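Local atomic coordinates of D-alanyl-lipoteichoic acid synthetase (Streptococcus pneumoniae, PDB entry 3BMA), a protein that probably takes part in adding D-alanine to lipoteichoic acid during cell-wall biogenesis, as a DltD-family member of the SGNH-hydrolase clan. Residues C[24-34]-C[188-198]; C[78-88]-C[116-124]. The protein carries 1 engineered substitution. All blocks are in the same frame, centred on the assembly; numbering follows the deposited sequence.

Contact 1 of 2, residues C[24-34]-C[188-198]; sequences DSFKERSQKVR and ERQASFFGQFS. Engineered in segment 188-198: Arg189 (natural residue Cys).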
loop_
_atom_site.group_PDB
_atom_site.type_symbol
_atom_site.label_atom_id
_atom_site.label_comp_id
_atom_site.label_asym_id
_atom_site.label_seq_id
_atom_site.Cartn_x
_atom_site.Cartn_y
_atom_site.Cartn_z
ATOM N N ASP C 24 -27.073 8.727 -17.373
ATOM C CA ASP C 24 -25.796 9.427 -17.208
ATOM C C ASP C 24 -25.881 10.699 -16.366
ATOM O O ASP C 24 -25.071 10.890 -15.468
ATOM C CB ASP C 24 -25.168 9.741 -18.571
ATOM C CG ASP C 24 -24.465 8.537 -19.194
ATOM O OD1 ASP C 24 -23.789 8.727 -20.229
ATOM O OD2 ASP C 24 -24.577 7.411 -18.659
ATOM N N SER C 25 -26.870 11.551 -16.639
ATOM C CA SER C 25 -27.044 12.800 -15.886
ATOM C C SER C 25 -27.302 12.548 -14.399
ATOM O O SER C 25 -26.978 13.384 -13.556
ATOM C CB SER C 25 -28.159 13.666 -16.493
ATOM O OG SER C 25 -29.437 13.072 -16.333
ATOM N N PHE C 26 -27.863 11.381 -14.092
ATOM C CA PHE C 26 -28.116 10.974 -12.719
ATOM C C PHE C 26 -26.937 10.261 -12.040
ATOM O O PHE C 26 -26.508 10.689 -10.966
ATOM C CB PHE C 26 -29.380 10.110 -12.635
ATOM C CG PHE C 26 -29.769 9.745 -11.231
ATOM C CD1 PHE C 26 -30.477 10.640 -10.442
ATOM C CD2 PHE C 26 -29.422 8.508 -10.692
ATOM C CE1 PHE C 26 -30.832 10.311 -9.143
ATOM C CE2 PHE C 26 -29.771 8.173 -9.389
ATOM C CZ PHE C 26 -30.482 9.078 -8.616
ATOM N N LYS C 27 -26.428 9.183 -12.647
ATOM C CA LYS C 27 -25.417 8.338 -11.994
ATOM C C LYS C 27 -23.986 8.889 -12.056
ATOM O O LYS C 27 -23.184 8.642 -11.159
ATOM C CB LYS C 27 -25.491 6.878 -12.482
ATOM C CG LYS C 27 -24.901 6.593 -13.853
ATOM C CD LYS C 27 -24.830 5.096 -14.114
ATOM C CE LYS C 27 -23.966 4.776 -15.331
ATOM N NZ LYS C 27 -24.534 5.291 -16.613
ATOM N N GLU C 28 -23.670 9.630 -13.113
ATOM C CA GLU C 28 -22.321 10.154 -13.283
ATOM C C GLU C 28 -22.047 11.368 -12.407
ATOM O O GLU C 28 -22.916 12.213 -12.190
ATOM C CB GLU C 28 -22.012 10.465 -14.752
ATOM C CG GLU C 28 -21.064 9.478 -15.445
ATOM C CD GLU C 28 -21.670 8.107 -15.683
ATOM O OE1 GLU C 28 -20.983 7.101 -15.404
ATOM O OE2 GLU C 28 -22.825 8.032 -16.155
ATOM N N ARG C 29 -20.818 11.412 -11.908
ATOM C CA ARG C 29 -20.340 12.476 -11.041
ATOM C C ARG C 29 -20.181 13.794 -11.797
ATOM O O ARG C 29 -20.657 14.832 -11.350
ATOM C CB ARG C 29 -18.996 12.055 -10.451
ATOM C CG ARG C 29 -18.387 13.018 -9.470
ATOM C CD ARG C 29 -17.015 12.532 -9.080
ATOM N NE ARG C 29 -16.662 12.966 -7.735
ATOM C CZ ARG C 29 -16.928 12.283 -6.626
ATOM N NH1 ARG C 29 -16.559 12.781 -5.456
ATOM N NH2 ARG C 29 -17.552 11.111 -6.678
ATOM N N SER C 30 -19.509 13.725 -12.948
ATOM C CA SER C 30 -19.089 14.899 -13.718
ATOM C C SER C 30 -20.153 15.953 -14.009
ATOM O O SER C 30 -19.995 17.099 -13.600
ATOM C CB SER C 30 -18.406 14.475 -15.020
ATOM O OG SER C 30 -17.849 15.596 -15.688
ATOM N N GLN C 31 -21.222 15.559 -14.698
ATOM C CA GLN C 31 -22.255 16.495 -15.159
ATOM C C GLN C 31 -22.996 17.200 -14.022
ATOM O O GLN C 31 -23.216 18.411 -14.088
ATOM C CB GLN C 31 -23.249 15.794 -16.091
ATOM C CG GLN C 31 -22.652 15.334 -17.414
ATOM C CD GLN C 31 -23.651 14.579 -18.279
ATOM O OE1 GLN C 31 -23.541 13.366 -18.457
ATOM N NE2 GLN C 31 -24.631 15.295 -18.818
ATOM N N LYS C 32 -23.360 16.454 -12.980
ATOM C CA LYS C 32 -24.070 17.038 -11.842
ATOM C C LYS C 32 -23.189 17.905 -10.937
ATOM O O LYS C 32 -23.659 18.899 -10.402
ATOM C CB LYS C 32 -24.865 15.988 -11.048
ATOM C CG LYS C 32 -24.055 14.944 -10.292
ATOM C CD LYS C 32 -24.958 13.803 -9.851
ATOM C CE LYS C 32 -24.213 12.803 -8.998
ATOM N NZ LYS C 32 -25.042 11.584 -8.776
ATOM N N VAL C 33 -21.915 17.554 -10.791
ATOM C CA VAL C 33 -20.999 18.351 -9.967
ATOM C C VAL C 33 -20.576 19.646 -10.684
ATOM O O VAL C 33 -20.391 20.677 -10.036
ATOM C CB VAL C 33 -19.785 17.507 -9.455
ATOM C CG1 VAL C 33 -18.714 18.380 -8.800
ATOM C CG2 VAL C 33 -20.265 16.449 -8.457
ATOM N N ARG C 34 -20.470 19.587 -12.014
ATOM C CA ARG C 34 -20.103 20.740 -12.842
ATOM C C ARG C 34 -21.138 21.863 -12.731
ATOM O O ARG C 34 -20.787 23.033 -12.569
ATOM C CB ARG C 34 -19.967 20.294 -14.300
ATOM C CG ARG C 34 -19.304 21.276 -15.247
ATOM C CD ARG C 34 -19.194 20.637 -16.625
ATOM N NE ARG C 34 -18.805 21.587 -17.667
ATOM C CZ ARG C 34 -17.570 21.717 -18.146
ATOM N NH1 ARG C 34 -17.323 22.607 -19.099
ATOM N NH2 ARG C 34 -16.578 20.961 -17.680
ATOM N N GLU C 188 -12.950 9.148 -8.154
ATOM C CA GLU C 188 -13.386 10.524 -8.376
ATOM C C GLU C 188 -12.567 11.249 -9.457
ATOM O O GLU C 188 -13.135 12.019 -10.228
ATOM C CB GLU C 188 -13.496 11.332 -7.066
ATOM C CG GLU C 188 -12.197 11.860 -6.473
ATOM C CD GLU C 188 -12.401 13.019 -5.507
ATOM O OE1 GLU C 188 -11.506 13.246 -4.661
ATOM O OE2 GLU C 188 -13.448 13.703 -5.589
ATOM N N ARG C 189 -11.259 10.979 -9.530
ATOM C CA ARG C 189 -10.393 11.550 -10.578
ATOM C C ARG C 189 -10.730 10.983 -11.950
ATOM O O ARG C 189 -10.692 11.697 -12.951
ATOM C CB ARG C 189 -8.906 11.313 -10.286
ATOM C CG ARG C 189 -8.356 12.082 -9.099
ATOM C CD ARG C 189 -6.830 11.998 -9.037
ATOM N NE ARG C 189 -6.333 11.775 -7.676
ATOM C CZ ARG C 189 -6.166 12.722 -6.751
ATOM N NH1 ARG C 189 -6.455 13.992 -7.014
ATOM N NH2 ARG C 189 -5.706 12.394 -5.551
ATOM N N GLN C 190 -11.055 9.695 -11.977
ATOM C CA GLN C 190 -11.441 8.990 -13.186
ATOM C C GLN C 190 -12.768 9.524 -13.716
ATOM O O GLN C 190 -12.872 9.887 -14.893
ATOM C CB GLN C 190 -11.577 7.505 -12.871
ATOM C CG GLN C 190 -11.234 6.576 -13.994
ATOM C CD GLN C 190 -11.150 5.137 -13.539
ATOM O OE1 GLN C 190 -10.373 4.357 -14.081
ATOM N NE2 GLN C 190 -11.953 4.774 -12.541
ATOM N N ALA C 191 -13.767 9.582 -12.833
ATOM C CA ALA C 191 -15.110 10.047 -13.183
ATOM C C ALA C 191 -15.159 11.496 -13.672
ATOM O O ALA C 191 -15.846 11.790 -14.647
ATOM C CB ALA C 191 -16.063 9.851 -12.016
ATOM N N SER C 192 -14.421 12.384 -13.005
ATOM C CA SER C 192 -14.425 13.803 -13.355
ATOM C C SER C 192 -13.662 14.098 -14.645
ATOM O O SER C 192 -13.971 15.063 -15.344
ATOM C CB SER C 192 -13.890 14.659 -12.202
ATOM O OG SER C 192 -12.558 14.313 -11.874
ATOM N N PHE C 193 -12.674 13.263 -14.969
ATOM C CA PHE C 193 -11.931 13.424 -16.218
ATOM C C PHE C 193 -12.670 12.803 -17.404
ATOM O O PHE C 193 -12.759 13.421 -18.465
ATOM C CB PHE C 193 -10.505 12.857 -16.117
ATOM C CG PHE C 193 -9.682 13.060 -17.366
ATOM C CD1 PHE C 193 -9.599 12.063 -18.339
ATOM C CD2 PHE C 193 -8.999 14.255 -17.578
ATOM C CE1 PHE C 193 -8.857 12.255 -19.497
ATOM C CE2 PHE C 193 -8.249 14.455 -18.735
ATOM C CZ PHE C 193 -8.178 13.453 -19.693
ATOM N N PHE C 194 -13.184 11.585 -17.222
ATOM C CA PHE C 194 -13.783 10.823 -18.325
ATOM C C PHE C 194 -15.290 11.013 -18.493
ATOM O O PHE C 194 -15.868 10.544 -19.475
ATOM C CB PHE C 194 -13.454 9.327 -18.200
ATOM C CG PHE C 194 -12.018 8.998 -18.474
ATOM C CD1 PHE C 194 -11.185 8.558 -17.450
ATOM C CD2 PHE C 194 -11.493 9.136 -19.753
ATOM C CE1 PHE C 194 -9.849 8.262 -17.693
ATOM C CE2 PHE C 194 -10.158 8.843 -20.005
ATOM C CZ PHE C 194 -9.334 8.402 -18.974
ATOM N N GLY C 195 -15.919 11.700 -17.546
ATOM C CA GLY C 195 -17.362 11.919 -17.594
ATOM C C GLY C 195 -17.771 13.184 -18.324
ATOM O O GLY C 195 -18.951 13.376 -18.622
ATOM N N GLN C 196 -16.798 14.043 -18.621
ATOM C CA GLN C 196 -17.068 15.322 -19.281
ATOM C C GLN C 196 -17.247 15.214 -20.801
ATOM O O GLN C 196 -17.524 16.208 -21.473
ATOM C CB GLN C 196 -15.978 16.342 -18.937
ATOM C CG GLN C 196 -14.606 16.041 -19.526
ATOM C CD GLN C 196 -13.497 16.894 -18.926
ATOM O OE1 GLN C 196 -13.747 17.774 -18.101
ATOM N NE2 GLN C 196 -12.261 16.629 -19.337
ATOM N N PHE C 197 -17.096 14.002 -21.330
ATOM C CA PHE C 197 -17.176 13.763 -22.769
ATOM C C PHE C 197 -18.508 13.137 -23.211
ATOM O O PHE C 197 -18.649 12.723 -24.366
ATOM C CB PHE C 197 -15.998 12.891 -23.225
ATOM C CG PHE C 197 -14.643 13.413 -22.809
ATOM C CD1 PHE C 197 -14.247 14.713 -23.126
ATOM C CD2 PHE C 197 -13.749 12.591 -22.125
ATOM C CE1 PHE C 197 -12.988 15.191 -22.751
ATOM C CE2 PHE C 197 -12.486 13.060 -21.748
ATOM C CZ PHE C 197 -12.107 14.363 -22.060
ATOM N N SER C 198 -19.476 13.076 -22.295
ATOM C CA SER C 198 -20.805 12.527 -22.587
ATOM C C SER C 198 -21.656 13.530 -23.366
ATOM O O SER C 198 -21.966 14.613 -22.859
ATOM C CB SER C 198 -21.523 12.121 -21.293
ATOM O OG SER C 198 -20.824 11.095 -20.609
HETATM O O HOH W 1 -15.619 17.128 -15.002
HETATM O O HOH W 2 -18.558 11.167 -14.131
HETATM O O HOH W 3 -20.708 12.677 -16.790
#

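Contact 2 of 2, residues C[78-88]-C[116-124]; sequences QGGAASLNQYF and YDPAAFQQY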
loop_
_atom_site.group_PDB
_atom_site.type_symbol
_atom_site.label_atom_id
_atom_site.label_comp_id
_atom_site.label_asym_id
_atom_site.label_seq_id
_atom_site.Cartn_x
_atom_site.Cartn_y
_atom_site.Cartn_z
ATOM N N GLN C 78 -34.761 9.059 -12.532
ATOM C CA GLN C 78 -35.246 8.226 -13.625
ATOM C C GLN C 78 -36.270 7.230 -13.078
ATOM O O GLN C 78 -36.486 7.164 -11.868
ATOM C CB GLN C 78 -34.081 7.481 -14.283
ATOM C CG GLN C 78 -33.261 8.273 -15.289
ATOM C CD GLN C 78 -34.028 8.542 -16.561
ATOM O OE1 GLN C 78 -34.107 7.692 -17.445
ATOM N NE2 GLN C 78 -34.605 9.731 -16.660
ATOM N N GLY C 79 -36.889 6.456 -13.968
ATOM C CA GLY C 79 -37.902 5.469 -13.584
ATOM C C GLY C 79 -37.406 4.429 -12.598
ATOM O O GLY C 79 -36.387 3.779 -12.830
ATOM N N GLY C 80 -38.115 4.292 -11.481
ATOM C CA GLY C 80 -37.784 3.284 -10.478
ATOM C C GLY C 80 -36.777 3.717 -9.431
ATOM O O GLY C 80 -36.485 2.961 -8.504
ATOM N N ALA C 81 -36.236 4.926 -9.575
ATOM C CA ALA C 81 -35.305 5.466 -8.585
ATOM C C ALA C 81 -36.074 5.995 -7.380
ATOM O O ALA C 81 -36.980 6.822 -7.522
ATOM C CB ALA C 81 -34.431 6.560 -9.193
ATOM N N ALA C 82 -35.721 5.489 -6.204
ATOM C CA ALA C 82 -36.318 5.919 -4.946
ATOM C C ALA C 82 -35.207 6.356 -3.995
ATOM O O ALA C 82 -34.128 6.725 -4.447
ATOM C CB ALA C 82 -37.144 4.798 -4.346
ATOM N N SER C 83 -35.462 6.291 -2.689
ATOM C CA SER C 83 -34.576 6.893 -1.687
ATOM C C SER C 83 -33.192 6.258 -1.553
ATOM O O SER C 83 -32.222 6.970 -1.292
ATOM C CB SER C 83 -35.264 6.969 -0.319
ATOM O OG SER C 83 -36.439 7.767 -0.385
ATOM N N LEU C 84 -33.100 4.939 -1.729
ATOM C CA LEU C 84 -31.805 4.247 -1.681
ATOM C C LEU C 84 -30.898 4.712 -2.823
ATOM O O LEU C 84 -29.744 5.057 -2.589
ATOM C CB LEU C 84 -31.970 2.722 -1.684
ATOM C CG LEU C 84 -30.756 1.905 -1.207
ATOM C CD1 LEU C 84 -30.448 2.116 0.269
ATOM C CD2 LEU C 84 -30.935 0.433 -1.478
ATOM N N ASN C 85 -31.435 4.754 -4.043
ATOM C CA ASN C 85 -30.722 5.327 -5.186
ATOM C C ASN C 85 -30.274 6.767 -4.955
ATOM O O ASN C 85 -29.115 7.108 -5.209
ATOM C CB ASN C 85 -31.566 5.256 -6.462
ATOM C CG ASN C 85 -31.273 4.024 -7.296
ATOM O OD1 ASN C 85 -30.114 3.656 -7.508
ATOM N ND2 ASN C 85 -32.323 3.385 -7.787
ATOM N N GLN C 86 -31.191 7.598 -4.458
ATOM C CA GLN C 86 -30.909 9.014 -4.226
ATOM C C GLN C 86 -29.804 9.194 -3.197
ATOM O O GLN C 86 -28.881 9.973 -3.415
ATOM C CB GLN C 86 -32.171 9.792 -3.811
ATOM C CG GLN C 86 -33.292 9.873 -4.869
ATOM C CD GLN C 86 -32.929 10.659 -6.125
ATOM O OE1 GLN C 86 -31.871 11.279 -6.216
ATOM N NE2 GLN C 86 -33.822 10.631 -7.107
ATOM N N TYR C 87 -29.893 8.446 -2.097
ATOM C CA TYR C 87 -28.869 8.456 -1.055
ATOM C C TYR C 87 -27.472 8.208 -1.606
ATOM O O TYR C 87 -26.537 8.945 -1.286
ATOM C CB TYR C 87 -29.180 7.434 0.041
ATOM C CG TYR C 87 -28.161 7.435 1.157
ATOM C CD1 TYR C 87 -28.103 8.490 2.065
ATOM C CD2 TYR C 87 -27.247 6.391 1.299
ATOM C CE1 TYR C 87 -27.176 8.503 3.091
ATOM C CE2 TYR C 87 -26.303 6.402 2.320
ATOM C CZ TYR C 87 -26.277 7.461 3.213
ATOM O OH TYR C 87 -25.357 7.486 4.235
ATOM N N PHE C 88 -27.339 7.179 -2.439
ATOM C CA PHE C 88 -26.045 6.818 -3.012
ATOM C C PHE C 88 -25.552 7.841 -4.030
ATOM O O PHE C 88 -24.357 8.126 -4.097
ATOM C CB PHE C 88 -26.083 5.403 -3.599
ATOM C CG PHE C 88 -26.116 4.324 -2.553
ATOM C CD1 PHE C 88 -25.116 4.243 -1.591
ATOM C CD2 PHE C 88 -27.141 3.388 -2.529
ATOM C CE1 PHE C 88 -25.150 3.261 -0.615
ATOM C CE2 PHE C 88 -27.174 2.398 -1.561
ATOM C CZ PHE C 88 -26.178 2.336 -0.604
ATOM N N TYR C 116 -38.470 -0.821 -3.521
ATOM C CA TYR C 116 -37.942 -0.465 -4.840
ATOM C C TYR C 116 -37.659 -1.701 -5.699
ATOM O O TYR C 116 -37.431 -2.799 -5.178
ATOM C CB TYR C 116 -36.680 0.418 -4.719
ATOM C CG TYR C 116 -35.430 -0.341 -4.319
ATOM C CD1 TYR C 116 -35.090 -0.508 -2.978
ATOM C CD2 TYR C 116 -34.595 -0.907 -5.281
ATOM C CE1 TYR C 116 -33.955 -1.218 -2.611
ATOM C CE2 TYR C 116 -33.473 -1.618 -4.917
ATOM C CZ TYR C 116 -33.151 -1.769 -3.586
ATOM O OH TYR C 116 -32.022 -2.471 -3.234
ATOM N N ASP C 117 -37.662 -1.484 -7.012
ATOM C CA ASP C 117 -37.382 -2.501 -8.018
ATOM C C ASP C 117 -35.871 -2.662 -8.191
ATOM O O ASP C 117 -35.203 -1.730 -8.652
ATOM C CB ASP C 117 -38.037 -2.075 -9.342
ATOM C CG ASP C 117 -37.860 -3.091 -10.461
ATOM O OD1 ASP C 117 -37.644 -4.293 -10.195
ATOM O OD2 ASP C 117 -37.957 -2.668 -11.632
ATOM N N PRO C 118 -35.332 -3.849 -7.827
ATOM C CA PRO C 118 -33.899 -4.153 -7.916
ATOM C C PRO C 118 -33.319 -4.035 -9.329
ATOM O O PRO C 118 -32.159 -3.666 -9.474
ATOM C CB PRO C 118 -33.821 -5.604 -7.433
ATOM C CG PRO C 118 -35.032 -5.783 -6.584
ATOM C CD PRO C 118 -36.086 -4.998 -7.294
ATOM N N ALA C 119 -34.122 -4.340 -10.346
ATOM C CA ALA C 119 -33.719 -4.189 -11.744
ATOM C C ALA C 119 -33.531 -2.727 -12.135
ATOM O O ALA C 119 -32.692 -2.412 -12.977
ATOM C CB ALA C 119 -34.735 -4.866 -12.672
ATOM N N ALA C 120 -34.317 -1.842 -11.523
ATOM C CA ALA C 120 -34.189 -0.396 -11.728
ATOM C C ALA C 120 -32.961 0.186 -11.025
ATOM O O ALA C 120 -32.215 0.959 -11.624
ATOM C CB ALA C 120 -35.462 0.327 -11.284
ATOM N N PHE C 121 -32.757 -0.201 -9.765
ATOM C CA PHE C 121 -31.608 0.240 -8.951
ATOM C C PHE C 121 -30.247 0.043 -9.621
ATOM O O PHE C 121 -29.399 0.933 -9.561
ATOM C CB PHE C 121 -31.615 -0.484 -7.597
ATOM C CG PHE C 121 -30.577 0.016 -6.618
ATOM C CD1 PHE C 121 -30.893 1.016 -5.707
ATOM C CD2 PHE C 121 -29.292 -0.531 -6.586
ATOM C CE1 PHE C 121 -29.946 1.484 -4.802
ATOM C CE2 PHE C 121 -28.339 -0.073 -5.680
ATOM C CZ PHE C 121 -28.667 0.936 -4.785
ATOM N N GLN C 122 -30.058 -1.127 -10.237
ATOM C CA GLN C 122 -28.805 -1.554 -10.871
ATOM C C GLN C 122 -28.286 -0.579 -11.921
ATOM O O GLN C 122 -27.074 -0.451 -12.119
ATOM C CB GLN C 122 -29.012 -2.906 -11.555
ATOM C CG GLN C 122 -29.085 -4.094 -10.626
ATOM C CD GLN C 122 -29.587 -5.357 -11.306
ATOM O OE1 GLN C 122 -29.535 -6.442 -10.727
ATOM N NE2 GLN C 122 -30.071 -5.226 -12.539
ATOM N N GLN C 123 -29.217 0.092 -12.592
ATOM C CA GLN C 123 -28.894 1.011 -13.664
ATOM C C GLN C 123 -28.286 2.319 -13.169
ATOM O O GLN C 123 -27.501 2.942 -13.883
ATOM C CB GLN C 123 -30.140 1.287 -14.506
ATOM C CG GLN C 123 -30.743 0.037 -15.140
ATOM C CD GLN C 123 -31.976 0.336 -15.980
ATOM O OE1 GLN C 123 -31.945 1.184 -16.876
ATOM N NE2 GLN C 123 -33.068 -0.367 -15.697
ATOM N N TYR C 124 -28.631 2.724 -11.947
ATOM C CA TYR C 124 -28.264 4.055 -11.455
ATOM C C TYR C 124 -27.168 4.032 -10.382
ATOM O O TYR C 124 -26.691 5.080 -9.947
ATOM C CB TYR C 124 -29.507 4.821 -10.968
ATOM C CG TYR C 124 -30.745 4.635 -11.835
ATOM C CD1 TYR C 124 -30.716 4.902 -13.207
ATOM C CD2 TYR C 124 -31.948 4.207 -11.276
ATOM C CE1 TYR C 124 -31.843 4.721 -13.999
ATOM C CE2 TYR C 124 -33.086 4.033 -12.057
ATOM C CZ TYR C 124 -33.025 4.287 -13.418
ATOM O OH TYR C 124 -34.149 4.117 -14.201
HETATM O O HOH W 4 -38.415 1.054 -8.034
#

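Contact 1 of 2, residues C[24-34]-C[188-198]
Arg29 reaches across to the last turns of helix 174-194, where it runs past Ala191 and crosses Glu188 at a slant; the path described is that of one of its two deposited conformers. Its CB rests 4.0 Å from Ala191 CB, and CD passes over the same methyl and near the carbonyl O of Glu188. The chain is extended, with CG anti to the backbone N (chi1 -177°), which carries the guanidinium out as far as Glu188. There the CB of Glu188 sits over the centre of one guanidinium face, while NH1 forms a salt bridge with Glu188 OE2 at 3.2 Å. Guanidinium and carboxylate planes stand 81° apart, so the two groups do not make the flat, paired-oxygen type of bridge. Its NH2 makes a salt bridge with Asp128, so one arginine ties together three parts of the chain.

Deeper in, small residues let the backbones approach. Gly195, lacking a side chain, lets its backbone come up against Ser30, whose CB is 3.6 Å from Gly195 C. Direct polar bonding gives way here to water. One water links Ser30 OG to Ser192 O, a second accepts from Ser30 N and donates to Ala191 O at 2.8 Å, and a third donates to Gly195 O and, weakly, to Gln31 OE1, while Gln31 NE2 bonds to Ser17. The segments 29-34 and 188-194 cross at -77°, held by one salt bridge and water bridges, which probably makes this surface contact more hydrated than an apolar core.

Contact 2 of 2, residues C[78-88]-C[116-124]
Tyr124 OH donates to the carbonyl O of Gly79 at 2.6 Å, fastening helix 118-124 to the type II turn Gln78-Ala81 that leads from strand 72-76 into helix 83-90. The strand belongs to a parallel sheet of order 2-1-3-4-5, consistent with the alpha/beta fold of SGNH hydrolases. The oxygen lies at the edge of the tyrosine ring, and the C=O...OH angle is 137°. Gln78 CB and Ala81 CB also pack on this ring, which suits tyrosine: an apolar body with a polar tip.

Gly80 has a positive phi that favours glycine, and its CA lies 3.8 Å from Ala120 CB, a methyl small enough for this close approach. Water 4 joins Gly80 O to Asp117 N at the start of the neighbouring helix.

Farther along, segments 83-88 and 118-124 run nearly parallel, 13° apart. Phe121, its CG anti to the backbone N, fills the gap between them. Leu84 CD2 touches both its CE1 and the ring of Tyr116, whose hydroxyl bonds to Gln153, and Phe88 CD2 meets the phenylalanine at its edge. The Asn85 amide lies almost flat on the same ring, the planes 19° apart, with OD1 3.2 Å above one face, offset toward the rim.

The centres of the two contacts lie about 18 Å apart, and contact 1 is at the surface whereas contact 2 is buried. In chain order 24-34 comes first, then 78-88 and 116-124, and last 188-198, so contact 2 forms entirely between the two halves of contact 1. They meet through helix 23-27: Phe26 packs on Gln86 and Tyr124, and Lys27 on the backbone of Gln123 and Tyr124. Both also border strand 72-76, an outermost strand of the parallel sheet, contact 1 through side chains on Tyr74 and contact 2 by following it in sequence. Helix 23-27 thus bridges the two contacts beside this edge strand, and both contacts also touch the second subunit.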